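Side-chain contacts in OxsB protein (Bacillus megaterium, PDB 5UL3), which catalyses the cobalamin-dependent, radical SAM oxidative ring contraction of dAMP to the oxetane aldehyde 4'-phospho-dehydrooxetanocin on the route to oxetanocin A: residues Glu19-Ile24 with Ser29-Arg34; Ser659-Met664 with Gln694-Lys699; Pro551-Val556 with Gly579-Ser584. One frame throughout, in Å; residues are numbered along the deposited sequence. Where two conformers were deposited one is given.

Interaction 1. Residues Glu19-Ile24 with Ser29-Arg34; sequences EIFSQI and SEIEKR
Ile31 CG2 meets the Phe21 ring obliquely, 3.6 Å from CE1 of Phe21, the two side chains crossing at about a right angle. The second flat group, the Arg34 guanidinium, carries water 1 and the Glu30 carboxylate carbon at its edge, in plane. The water accepts from Arg34 NH1 at 2.9 Å and, weakly, from Gln23 NE2, bridging the segments. Gln23 OE1 also lies 2.9 Å from Arg34 NH1, but the amide stands 80° from the guanidinium plane and the angle at the donor is too poor for a hydrogen bond. Glu30 pairs with Arg34 in a salt bridge whose modelled length is doubtfully short. The same Gln23 amide is held by donating to Glu19 O at 3.2 Å.

Ile31 also reaches the first helix with its other branch: CD1 sits 3.6 Å from Ile20 O, while Ile20 CG2, anti to its own N, is 4.0 Å from Ile31 CD1. Ile20 CD1 lies 3.7 Å from Arg34 O, and Ile20 CG2 reaches Arg34 CB. These contacts join two consecutive helices, 7-21 and 28-39, linked by a short loop, consistent with the N-terminal domain of unknown function. Beyond them, Ile31 rests on Val52 of strand 49-53, the edge of a four-stranded antiparallel sheet, Glu32 OE2 bonds Val52 N, and Ser22 O accepts from Arg347 of helix 335-351.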
loop_
_atom_site.group_PDB
_atom_site.type_symbol
_atom_site.label_atom_id
_atom_site.label_comp_id
_atom_site.label_asym_id
_atom_site.label_seq_id
_atom_site.Cartn_x
_atom_site.Cartn_y
_atom_site.Cartn_z
ATOM N N GLU A 19 6.319 23.573 23.206
ATOM C CA GLU A 19 7.113 22.392 23.523
ATOM C C GLU A 19 6.228 21.169 23.710
ATOM O O GLU A 19 6.602 20.059 23.314
ATOM C CB GLU A 19 7.961 22.639 24.775
ATOM C CG GLU A 19 8.919 21.499 25.114
ATOM C CD GLU A 19 10.049 21.340 24.102
ATOM O OE1 GLU A 19 10.684 20.266 24.085
ATOM O OE2 GLU A 19 10.310 22.283 23.330
ATOM N N ILE A 20 5.050 21.346 24.312
ATOM C CA ILE A 20 4.122 20.233 24.459
ATOM C C ILE A 20 3.664 19.752 23.089
ATOM O O ILE A 20 3.686 18.549 22.787
ATOM C CB ILE A 20 2.918 20.634 25.319
ATOM C CG1 ILE A 20 3.366 20.919 26.763
ATOM C CG2 ILE A 20 1.895 19.508 25.306
ATOM C CD1 ILE A 20 2.299 21.599 27.608
ATOM N N PHE A 21 3.255 20.696 22.237
ATOM C CA PHE A 21 2.680 20.334 20.939
ATOM C C PHE A 21 3.715 19.752 19.984
ATOM O O PHE A 21 3.339 19.098 19.000
ATOM C CB PHE A 21 2.018 21.559 20.300
ATOM C CG PHE A 21 0.781 22.055 21.029
ATOM C CD1 PHE A 21 0.181 21.309 22.035
ATOM C CD2 PHE A 21 0.205 23.275 20.666
ATOM C CE1 PHE A 21 -0.968 21.771 22.684
ATOM C CE2 PHE A 21 -0.935 23.742 21.308
ATOM C CZ PHE A 21 -1.520 22.989 22.318
ATOM N N SER A 22 5.004 19.993 20.226
ATOM C CA SER A 22 6.043 19.405 19.390
ATOM C C SER A 22 6.103 17.892 19.526
ATOM O O SER A 22 6.715 17.232 18.674
ATOM C CB SER A 22 7.409 20.002 19.732
ATOM O OG SER A 22 7.905 19.407 20.922
ATOM N N GLN A 23 5.471 17.323 20.554
ATOM C CA GLN A 23 5.474 15.875 20.747
ATOM C C GLN A 23 4.282 15.276 19.996
ATOM O O GLN A 23 3.290 14.824 20.568
ATOM C CB GLN A 23 5.463 15.537 22.230
ATOM C CG GLN A 23 6.654 16.128 22.928
ATOM C CD GLN A 23 6.485 16.156 24.429
ATOM O OE1 GLN A 23 6.204 15.136 25.057
ATOM N NE2 GLN A 23 6.641 17.336 25.011
ATOM N N ILE A 24 4.422 15.265 18.665
ATOM C CA ILE A 24 3.290 14.958 17.796
ATOM C C ILE A 24 2.888 13.492 17.815
ATOM O O ILE A 24 1.856 13.139 17.239
ATOM C CB ILE A 24 3.588 15.421 16.355
ATOM C CG1 ILE A 24 4.829 14.715 15.797
ATOM C CG2 ILE A 24 3.768 16.915 16.325
ATOM C CD1 ILE A 24 5.112 15.047 14.314
ATOM N N SER A 29 -5.568 13.251 24.136
ATOM C CA SER A 29 -5.862 13.215 25.567
ATOM C C SER A 29 -4.597 13.394 26.399
ATOM O O SER A 29 -4.630 14.036 27.456
ATOM C CB SER A 29 -6.559 11.906 25.931
ATOM O OG SER A 29 -7.879 11.878 25.418
ATOM N N GLU A 30 -3.476 12.828 25.944
ATOM C CA GLU A 30 -2.209 13.001 26.654
ATOM C C GLU A 30 -1.676 14.419 26.491
ATOM O O GLU A 30 -1.131 15.002 27.438
ATOM C CB GLU A 30 -1.189 11.971 26.163
ATOM C CG GLU A 30 0.264 12.246 26.593
ATOM C CD GLU A 30 0.495 12.144 28.105
ATOM O OE1 GLU A 30 -0.173 11.319 28.772
ATOM O OE2 GLU A 30 1.355 12.895 28.623
ATOM N N ILE A 31 -1.827 14.999 25.299
ATOM C CA ILE A 31 -1.524 16.417 25.129
ATOM C C ILE A 31 -2.381 17.252 26.069
ATOM O O ILE A 31 -1.891 18.187 26.719
ATOM C CB ILE A 31 -1.727 16.835 23.657
ATOM C CG1 ILE A 31 -0.741 16.097 22.740
ATOM C CG2 ILE A 31 -1.624 18.365 23.496
ATOM C CD1 ILE A 31 0.662 16.671 22.726
ATOM N N GLU A 32 -3.671 16.922 26.168
ATOM C CA GLU A 32 -4.556 17.708 27.025
ATOM C C GLU A 32 -4.141 17.588 28.489
ATOM O O GLU A 32 -4.153 18.583 29.228
ATOM C CB GLU A 32 -6.019 17.283 26.823
ATOM C CG GLU A 32 -6.719 18.067 25.686
ATOM C CD GLU A 32 -8.042 17.472 25.224
ATOM O OE1 GLU A 32 -8.407 16.389 25.732
ATOM O OE2 GLU A 32 -8.712 18.090 24.341
ATOM N N LYS A 33 -3.736 16.387 28.912
ATOM C CA LYS A 33 -3.239 16.192 30.273
ATOM C C LYS A 33 -2.095 17.143 30.575
ATOM O O LYS A 33 -2.087 17.816 31.613
ATOM C CB LYS A 33 -2.787 14.742 30.472
ATOM C CG LYS A 33 -2.277 14.450 31.896
ATOM C CD LYS A 33 -1.369 13.223 31.968
ATOM C CE LYS A 33 -2.144 11.935 32.212
ATOM N NZ LYS A 33 -1.240 10.745 32.296
ATOM N N ARG A 34 -1.114 17.216 29.676
ATOM C CA ARG A 34 0.015 18.108 29.906
ATOM C C ARG A 34 -0.397 19.571 29.839
ATOM O O ARG A 34 0.255 20.421 30.460
ATOM C CB ARG A 34 1.130 17.817 28.910
ATOM C CG ARG A 34 1.746 16.450 29.117
ATOM C CD ARG A 34 2.489 15.965 27.888
ATOM N NE ARG A 34 2.908 14.571 28.025
ATOM C CZ ARG A 34 4.170 14.162 27.974
ATOM N NH1 ARG A 34 5.148 15.043 27.782
ATOM N NH2 ARG A 34 4.453 12.872 28.105
HETATM O O HOH W 1 5.355 17.948 28.044
#

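Interaction 2. Residues Ser659-Met664 with Gln694-Lys699. With EDO (1,2-ethanediol), chain B.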
loop_
_atom_site.group_PDB
_atom_site.type_symbol
_atom_site.label_atom_id
_atom_site.label_comp_id
_atom_site.label_asym_id
_atom_site.label_seq_id
_atom_site.Cartn_x
_atom_site.Cartn_y
_atom_site.Cartn_z
ATOM N N SER A 659 18.535 -28.624 -21.083
ATOM C CA SER A 659 19.609 -29.603 -20.943
ATOM C C SER A 659 20.800 -29.010 -20.195
ATOM O O SER A 659 21.360 -29.658 -19.305
ATOM C CB SER A 659 20.026 -30.121 -22.318
ATOM O OG SER A 659 20.845 -31.263 -22.193
ATOM N N ASP A 660 21.181 -27.773 -20.525
ATOM C CA ASP A 660 22.233 -27.086 -19.776
ATOM C C ASP A 660 21.888 -26.993 -18.295
ATOM O O ASP A 660 22.734 -27.247 -17.430
ATOM C CB ASP A 660 22.462 -25.686 -20.346
ATOM C CG ASP A 660 23.303 -25.698 -21.600
ATOM O OD1 ASP A 660 23.733 -26.796 -22.016
ATOM O OD2 ASP A 660 23.537 -24.608 -22.165
ATOM N N PHE A 661 20.647 -26.606 -17.986
ATOM C CA PHE A 661 20.238 -26.452 -16.594
ATOM C C PHE A 661 20.285 -27.788 -15.860
ATOM O O PHE A 661 20.839 -27.884 -14.758
ATOM C CB PHE A 661 18.839 -25.833 -16.534
ATOM C CG PHE A 661 18.268 -25.740 -15.155
ATOM C CD1 PHE A 661 18.610 -24.694 -14.315
ATOM C CD2 PHE A 661 17.379 -26.701 -14.694
ATOM C CE1 PHE A 661 18.082 -24.611 -13.040
ATOM C CE2 PHE A 661 16.843 -26.621 -13.425
ATOM C CZ PHE A 661 17.196 -25.577 -12.592
ATOM N N LEU A 662 19.702 -28.832 -16.460
ATOM C CA LEU A 662 19.724 -30.154 -15.836
ATOM C C LEU A 662 21.149 -30.651 -15.645
ATOM O O LEU A 662 21.465 -31.276 -14.626
ATOM C CB LEU A 662 18.927 -31.152 -16.677
ATOM C CG LEU A 662 17.428 -30.879 -16.753
ATOM C CD1 LEU A 662 16.680 -31.921 -17.581
ATOM C CD2 LEU A 662 16.879 -30.803 -15.354
ATOM N N ARG A 663 22.023 -30.386 -16.618
ATOM C CA ARG A 663 23.408 -30.828 -16.500
ATOM C C ARG A 663 24.130 -30.070 -15.394
ATOM O O ARG A 663 24.929 -30.653 -14.654
ATOM C CB ARG A 663 24.126 -30.659 -17.837
ATOM C CG ARG A 663 25.579 -31.088 -17.814
ATOM C CD ARG A 663 26.200 -31.013 -19.197
ATOM N NE ARG A 663 26.209 -29.649 -19.717
ATOM C CZ ARG A 663 27.175 -28.767 -19.480
ATOM N NH1 ARG A 663 28.213 -29.102 -18.724
ATOM N NH2 ARG A 663 27.101 -27.548 -19.997
ATOM N N MET A 664 23.854 -28.774 -15.258
ATOM C CA MET A 664 24.430 -28.004 -14.162
ATOM C C MET A 664 24.015 -28.548 -12.801
ATOM O O MET A 664 24.743 -28.358 -11.821
ATOM C CB MET A 664 24.019 -26.538 -14.288
ATOM C CG MET A 664 24.690 -25.608 -13.295
ATOM S SD MET A 664 23.896 -23.989 -13.239
ATOM C CE MET A 664 22.254 -24.435 -12.675
ATOM N N GLN A 694 9.809 -32.270 -9.944
ATOM C CA GLN A 694 9.915 -32.179 -8.493
ATOM C C GLN A 694 11.132 -32.925 -7.956
ATOM O O GLN A 694 11.614 -32.601 -6.867
ATOM C CB GLN A 694 8.632 -32.707 -7.850
ATOM C CG GLN A 694 8.613 -32.623 -6.323
ATOM C CD GLN A 694 7.309 -33.096 -5.721
ATOM O OE1 GLN A 694 6.907 -34.243 -5.913
ATOM N NE2 GLN A 694 6.635 -32.216 -4.981
ATOM N N LEU A 695 11.649 -33.908 -8.702
ATOM C CA LEU A 695 12.889 -34.567 -8.300
ATOM C C LEU A 695 14.053 -33.586 -8.216
ATOM O O LEU A 695 15.013 -33.821 -7.473
ATOM C CB LEU A 695 13.219 -35.697 -9.283
ATOM C CG LEU A 695 12.191 -36.825 -9.334
ATOM C CD1 LEU A 695 12.522 -37.752 -10.505
ATOM C CD2 LEU A 695 12.193 -37.602 -8.016
ATOM N N ILE A 696 13.997 -32.480 -8.962
ATOM C CA ILE A 696 15.051 -31.478 -8.839
ATOM C C ILE A 696 14.885 -30.697 -7.544
ATOM O O ILE A 696 15.868 -30.378 -6.868
ATOM C CB ILE A 696 15.067 -30.541 -10.058
ATOM C CG1 ILE A 696 15.139 -31.357 -11.349
ATOM C CG2 ILE A 696 16.255 -29.600 -9.970
ATOM C CD1 ILE A 696 14.907 -30.520 -12.566
ATOM N N MET A 697 13.644 -30.380 -7.173
ATOM C CA MET A 697 13.415 -29.760 -5.871
ATOM C C MET A 697 13.858 -30.684 -4.740
ATOM O O MET A 697 14.392 -30.222 -3.723
ATOM C CB MET A 697 11.942 -29.391 -5.712
ATOM C CG MET A 697 11.637 -28.584 -4.469
ATOM S SD MET A 697 12.290 -26.899 -4.601
ATOM C CE MET A 697 11.953 -26.389 -2.922
ATOM N N GLU A 698 13.651 -31.999 -4.898
ATOM C CA GLU A 698 14.127 -32.922 -3.871
ATOM C C GLU A 698 15.633 -32.801 -3.706
ATOM O O GLU A 698 16.143 -32.799 -2.582
ATOM C CB GLU A 698 13.752 -34.374 -4.201
ATOM C CG GLU A 698 14.220 -35.319 -3.075
ATOM C CD GLU A 698 14.176 -36.801 -3.417
ATOM O OE1 GLU A 698 13.928 -37.152 -4.582
ATOM O OE2 GLU A 698 14.389 -37.618 -2.491
ATOM N N LYS A 699 16.358 -32.672 -4.817
ATOM C CA LYS A 699 17.812 -32.583 -4.747
ATOM C C LYS A 699 18.240 -31.376 -3.926
ATOM O O LYS A 699 19.137 -31.469 -3.076
ATOM C CB LYS A 699 18.405 -32.519 -6.155
ATOM C CG LYS A 699 19.914 -32.342 -6.167
ATOM C CD LYS A 699 20.523 -32.781 -7.483
ATOM C CE LYS A 699 22.042 -32.770 -7.407
ATOM N NZ LYS A 699 22.559 -31.392 -7.176
HETATM C C1 EDO B . 21.526 -28.335 -6.737
HETATM O O1 EDO B . 20.826 -29.189 -7.648
HETATM C C2 EDO B . 20.846 -28.400 -5.377
HETATM O O2 EDO B . 21.466 -27.470 -4.479
#
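Leu662 and Ile696 meet methyl to methyl, CD2 of the first 3.4 Å from CD1 of the second, in a helix-helix contact consistent with the C-terminal helix bundle of this enzyme. At that separation the two methyls are pressed closer than carbons normally pack, and the two side chains cross at about a right angle. A second, looser touch comes from Phe661: its CE2 is 4.4 Å from Ile696 CD1, which approaches the edge of the ring near its plane. One methyl of helix 683-709 is therefore shared by two neighbouring residues of helix 652-664. The evidence for a small interface is consistent: 99 Å² is buried in all, the nearest CA atoms (Leu662 and Ile696) are 8.5 Å apart, and no hydrogen bond crosses.

The torsions account for the reach. In Ile696, CG1 is anti to the carbonyl carbon and CD1 continues outward in an extended chain (chi2 170°), which carries this methyl to the facing helix. All three residues are buried, and helix 620-648 contributes to the next shell: it lies against Ile696 and Phe661, with Ile636 on Ile696 and the Phe639 ring meeting that of Phe661 at about 35°. The rings of His665 and Phe661 meet edge-to-face.

Further along helix 683-709, Lys699 contacts a 1,2-ethanediol, probably from the crystallisation liquor, which also bonds Asp703. The lysine chain bends at its last torsion (chi4 -63°), placing NZ 2.8 Å from the diol O1 in a weak hydrogen bond, with Lys699 CG also 3.6 Å from that oxygen.

Interaction 3. Residues Pro551-Val556 with Gly579-Ser584; sequences PYSRMV and GRYATS
Ser553 and Tyr581 make one of two side-chain touches between the start of helix 551-563 and the extended segment 579-584; Val556 and Thr583 make the other. The Tyr581 ring receives the serine methylene obliquely: CB of Ser553 is 3.7 Å from CE2 and 4.0 Å from CD2 of Tyr581. It is thus the carbon, rather than the hydroxyl, that comes closest to the ring. Ser553 OG lies between its backbone N and carbonyl carbon (chi1 67°), a position from which it bonds back to Thr550 O.

Val556 and Thr583 reach toward each other tip to tip, with CG1 of Val556 3.9 Å from CG2 of Thr583. Each of these methyls is anti to its own backbone N; in Thr583, OG1 takes the place beside N (chi1 -46°), and CG2 faces the valine.

The spacing fits the two kinds of backbone. Ser553 and Val556 are three residues apart, about one helical turn, whereas Tyr581 and Thr583 are two apart, the alternation of an extended chain; all four side chains leave the backbone toward the other segment. The paired CA atoms lie 8.0 Å (Ser553 to Tyr581) and 8.6 Å (Val556 to Thr583) apart, and no hydrogen bond joins the segments.

Ile546 lies against both Ser553 and Thr583, and Arg580 forms a salt bridge with Glu545, which binds S-adenosylmethionine. The side chain of Thr583 is about 8 Å from that of Glu545, and that of Ser553 about 8 Å from that of Pro322 at the cobalamin site. The layout is that of a helix laid against a short, weakly bonded antiparallel pair, strands 546-547 and 580-581, with a G1 beta bulge at Gly579 and Arg580, at the margin of the S-adenosylmethionine site.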
loop_
_atom_site.group_PDB
_atom_site.type_symbol
_atom_site.label_atom_id
_atom_site.label_comp_id
_atom_site.label_asym_id
_atom_site.label_seq_id
_atom_site.Cartn_x
_atom_site.Cartn_y
_atom_site.Cartn_z
ATOM N N PRO A 551 -11.767 -3.442 -16.653
ATOM C CA PRO A 551 -11.887 -3.743 -18.087
ATOM C C PRO A 551 -11.653 -5.204 -18.404
ATOM O O PRO A 551 -12.323 -5.754 -19.288
ATOM C CB PRO A 551 -10.806 -2.844 -18.713
ATOM C CG PRO A 551 -10.699 -1.692 -17.788
ATOM C CD PRO A 551 -10.866 -2.306 -16.408
ATOM N N TYR A 552 -10.722 -5.857 -17.703
ATOM C CA TYR A 552 -10.452 -7.262 -17.998
ATOM C C TYR A 552 -11.660 -8.144 -17.687
ATOM O O TYR A 552 -11.947 -9.091 -18.431
ATOM C CB TYR A 552 -9.220 -7.747 -17.233
ATOM C CG TYR A 552 -8.601 -9.013 -17.813
ATOM C CD1 TYR A 552 -9.053 -10.271 -17.427
ATOM C CD2 TYR A 552 -7.563 -8.944 -18.741
ATOM C CE1 TYR A 552 -8.494 -11.439 -17.949
ATOM C CE2 TYR A 552 -7.003 -10.102 -19.276
ATOM C CZ TYR A 552 -7.473 -11.341 -18.872
ATOM O OH TYR A 552 -6.943 -12.503 -19.384
ATOM N N SER A 553 -12.380 -7.865 -16.594
ATOM C CA SER A 553 -13.579 -8.650 -16.309
ATOM C C SER A 553 -14.609 -8.473 -17.417
ATOM O O SER A 553 -15.263 -9.439 -17.830
ATOM C CB SER A 553 -14.185 -8.274 -14.951
ATOM O OG SER A 553 -14.703 -6.949 -14.931
ATOM N N ARG A 554 -14.736 -7.259 -17.945
ATOM C CA ARG A 554 -15.677 -7.053 -19.043
ATOM C C ARG A 554 -15.191 -7.704 -20.336
ATOM O O ARG A 554 -16.014 -8.175 -21.131
ATOM C CB ARG A 554 -15.934 -5.562 -19.235
ATOM C CG ARG A 554 -16.499 -4.913 -17.975
ATOM C CD ARG A 554 -17.031 -3.511 -18.216
ATOM N NE ARG A 554 -15.979 -2.551 -18.537
ATOM C CZ ARG A 554 -15.254 -1.897 -17.634
ATOM N NH1 ARG A 554 -15.444 -2.101 -16.331
ATOM N NH2 ARG A 554 -14.331 -1.031 -18.035
ATOM N N MET A 555 -13.872 -7.754 -20.557
ATOM C CA MET A 555 -13.335 -8.514 -21.686
ATOM C C MET A 555 -13.681 -9.988 -21.560
ATOM O O MET A 555 -14.007 -10.649 -22.555
ATOM C CB MET A 555 -11.818 -8.337 -21.775
ATOM C CG MET A 555 -11.376 -6.927 -22.102
ATOM S SD MET A 555 -9.663 -6.570 -21.615
ATOM C CE MET A 555 -8.740 -7.839 -22.474
ATOM N N VAL A 556 -13.609 -10.524 -20.343
ATOM C CA VAL A 556 -13.959 -11.920 -20.120
ATOM C C VAL A 556 -15.449 -12.128 -20.354
ATOM O O VAL A 556 -15.863 -13.081 -21.026
ATOM C CB VAL A 556 -13.546 -12.356 -18.707
ATOM C CG1 VAL A 556 -14.227 -13.671 -18.322
ATOM C CG2 VAL A 556 -12.043 -12.483 -18.638
ATOM N N GLY A 579 -13.388 -9.059 -3.326
ATOM C CA GLY A 579 -13.589 -8.093 -4.395
ATOM C C GLY A 579 -13.201 -8.589 -5.769
ATOM O O GLY A 579 -12.746 -7.792 -6.605
ATOM N N ARG A 580 -13.371 -9.884 -6.036
ATOM C CA ARG A 580 -12.847 -10.446 -7.273
ATOM C C ARG A 580 -13.696 -11.618 -7.734
ATOM O O ARG A 580 -14.414 -12.247 -6.953
ATOM C CB ARG A 580 -11.394 -10.903 -7.120
ATOM C CG ARG A 580 -11.206 -12.162 -6.285
ATOM C CD ARG A 580 -9.722 -12.381 -5.995
ATOM N NE ARG A 580 -9.473 -13.550 -5.153
ATOM C CZ ARG A 580 -8.350 -13.747 -4.467
ATOM N NH1 ARG A 580 -7.373 -12.850 -4.515
ATOM N NH2 ARG A 580 -8.206 -14.839 -3.729
ATOM N N TYR A 581 -13.584 -11.905 -9.021
ATOM C CA TYR A 581 -14.239 -13.040 -9.642
ATOM C C TYR A 581 -13.330 -14.257 -9.578
ATOM O O TYR A 581 -12.105 -14.136 -9.484
ATOM C CB TYR A 581 -14.573 -12.743 -11.104
ATOM C CG TYR A 581 -15.533 -11.606 -11.340
ATOM C CD1 TYR A 581 -16.908 -11.807 -11.274
ATOM C CD2 TYR A 581 -15.072 -10.332 -11.662
ATOM C CE1 TYR A 581 -17.797 -10.776 -11.505
ATOM C CE2 TYR A 581 -15.958 -9.289 -11.894
ATOM C CZ TYR A 581 -17.320 -9.521 -11.818
ATOM O OH TYR A 581 -18.209 -8.494 -12.051
ATOM N N ALA A 582 -13.946 -15.434 -9.613
ATOM C CA ALA A 582 -13.238 -16.688 -9.829
ATOM C C ALA A 582 -13.503 -17.101 -11.274
ATOM O O ALA A 582 -14.660 -17.275 -11.665
ATOM C CB ALA A 582 -13.701 -17.754 -8.840
ATOM N N THR A 583 -12.439 -17.213 -12.069
ATOM C CA THR A 583 -12.545 -17.275 -13.524
ATOM C C THR A 583 -11.704 -18.414 -14.082
ATOM O O THR A 583 -10.534 -18.566 -13.709
ATOM C CB THR A 583 -12.085 -15.954 -14.164
ATOM O OG1 THR A 583 -12.668 -14.843 -13.462
ATOM C CG2 THR A 583 -12.479 -15.891 -15.649
ATOM N N SER A 584 -12.293 -19.196 -14.985
ATOM C CA SER A 584 -11.576 -20.259 -15.675
ATOM C C SER A 584 -10.904 -19.714 -16.933
ATOM O O SER A 584 -11.198 -18.613 -17.401
ATOM C CB SER A 584 -12.521 -21.408 -16.033
ATOM O OG SER A 584 -13.110 -21.979 -14.878
#

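How the interactions relate
Along the chain the contacts come in the order interaction 1, interaction 3, interaction 2, each closing before the next opens, and they share no helix or strand. Interaction 1 lies on the opposite side of the chain's centre from the other two: its centre is about 50 Å from that of interaction 3 and about 62 Å from that of interaction 2. Interactions 2 and 3 are about 36 Å apart between centres, about 23 Å between nearest atoms. Interactions 1 and 2 join helices of probably the N-terminal domain and the C-terminal helix bundle, away from the annotated sites. The contacts thus belong to separate parts of the enzyme, and only interaction 3 is near the cofactors, Ser553's side chain being about 12 Å from cobalamin.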